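Local coordinates for conserved hypothetical protein NMB0706 (Neisseria meningitidis, PDB 1RV9), which is of unknown function but belongs to the multi-copper polyphenol oxidoreductase (laccase-like, YfiH) family, formerly DUF152, and may act as an enzyme, at residues A[195-198]-A[202-205]. Sequence-based numbering, arbitrary orientation.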
# COMPACT_ATOMS: atom_id res chain seq x y z
N GLU A 195 -5.30 6.04 -20.30
CA GLU A 195 -4.92 6.58 -21.60
C GLU A 195 -4.92 5.44 -22.61
O GLU A 195 -4.18 4.47 -22.46
CB GLU A 195 -3.54 7.23 -21.56
CG GLU A 195 -3.05 7.63 -22.94
CD GLU A 195 -1.63 8.16 -22.94
OE1 GLU A 195 -0.91 7.94 -21.95
OE2 GLU A 195 -1.23 8.78 -23.95
N GLY A 196 -5.76 5.56 -23.63
CA GLY A 196 -5.82 4.53 -24.64
C GLY A 196 -4.53 4.52 -25.44
O GLY A 196 -4.04 5.58 -25.83
N ILE A 197 -3.98 3.34 -25.67
CA ILE A 197 -2.75 3.21 -26.43
C ILE A 197 -2.97 2.28 -27.62
O ILE A 197 -2.01 1.76 -28.21
CB ILE A 197 -1.59 2.69 -25.55
CG1 ILE A 197 -1.94 1.32 -24.97
CG2 ILE A 197 -1.30 3.68 -24.44
CD1 ILE A 197 -0.83 0.71 -24.14
N GLY A 198 -4.24 2.07 -27.95
CA GLY A 198 -4.59 1.22 -29.08
C GLY A 198 -4.81 -0.25 -28.78
O GLY A 198 -4.38 -0.77 -27.75
N PHE A 202 -4.83 0.07 -22.41
CA PHE A 202 -4.74 1.37 -21.75
C PHE A 202 -3.59 1.41 -20.77
O PHE A 202 -3.13 0.38 -20.29
CB PHE A 202 -6.00 1.65 -20.92
CG PHE A 202 -7.28 1.51 -21.68
CD1 PHE A 202 -7.90 2.62 -22.23
CD2 PHE A 202 -7.88 0.26 -21.82
CE1 PHE A 202 -9.11 2.50 -22.92
CE2 PHE A 202 -9.08 0.13 -22.51
CZ PHE A 202 -9.69 1.24 -23.06
N LEU A 203 -3.13 2.62 -20.49
CA LEU A 203 -2.10 2.83 -19.48
C LEU A 203 -2.94 3.33 -18.32
O LEU A 203 -3.63 4.35 -18.43
CB LEU A 203 -1.12 3.92 -19.91
CG LEU A 203 -0.16 3.53 -21.03
CD1 LEU A 203 0.77 4.69 -21.33
CD2 LEU A 203 0.63 2.29 -20.62
N ALA A 204 -2.92 2.59 -17.21
CA ALA A 204 -3.71 2.96 -16.04
C ALA A 204 -2.85 3.67 -15.01
O ALA A 204 -1.76 3.22 -14.67
CB ALA A 204 -4.34 1.71 -15.44
N ASP A 205 -3.37 4.79 -14.51
CA ASP A 205 -2.67 5.59 -13.51
C ASP A 205 -3.28 5.34 -12.13
O ASP A 205 -4.28 5.96 -11.76
CB ASP A 205 -2.79 7.08 -13.87
CG ASP A 205 -1.92 7.96 -13.00
OD1 ASP A 205 -1.51 7.52 -11.90
OD2 ASP A 205 -1.67 9.11 -13.41
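E195 and G196 pair with L203 and F202 across a beta hairpin at the surface of the chain; the centre of the contact lies about 22 Å from the centre of the chain. The strands run antiparallel, with a marked twist: their short axes lie at 147° to each other. E195 and L203 form the hydrogen-bonded pair. E195 N donates to L203 O at 3.0 Å, and L203 N donates back to E195 O at 2.9 Å. E195 O thus takes the N-H of L203 and a CA-H contact from the residue before it, F202.

The next pair, G196 with F202, is non-hydrogen-bonded. G196 has no side chain, and the F202 ring lies obliquely against its backbone, with F202 CD1 3.7 Å from G196 CA. The ring also stacks with F180, which ties this face of the hairpin to helix 177-184.

The other face carries E195 and L203, whose side chains run alongside each other and point the same way. E195 is fully extended, with CG anti to the backbone N (chi1 172°). This stretches the chain along L203 and leaves OE1 3.7 Å from L203 CD1, a contact without a hydrogen bond. I197 meets L203 from another direction, its side chain crossing that of leucine at about a right angle. The methyl CG2 of I197 touches L203 CG at 3.6 Å, and I197 CD1 lies 4.1 Å from L203 CD2. L203 thus touches both a carboxylate-bearing chain and a branched apolar one, both from the neighbouring strand.

Strand 201-204 is central in a small three-stranded sheet, with strand 174-175 on its other side. D205 follows directly and N-caps helix 206-217, its OD1 accepting from A208 N. The whole is a short, twisted antiparallel beta hairpin leading into a helix.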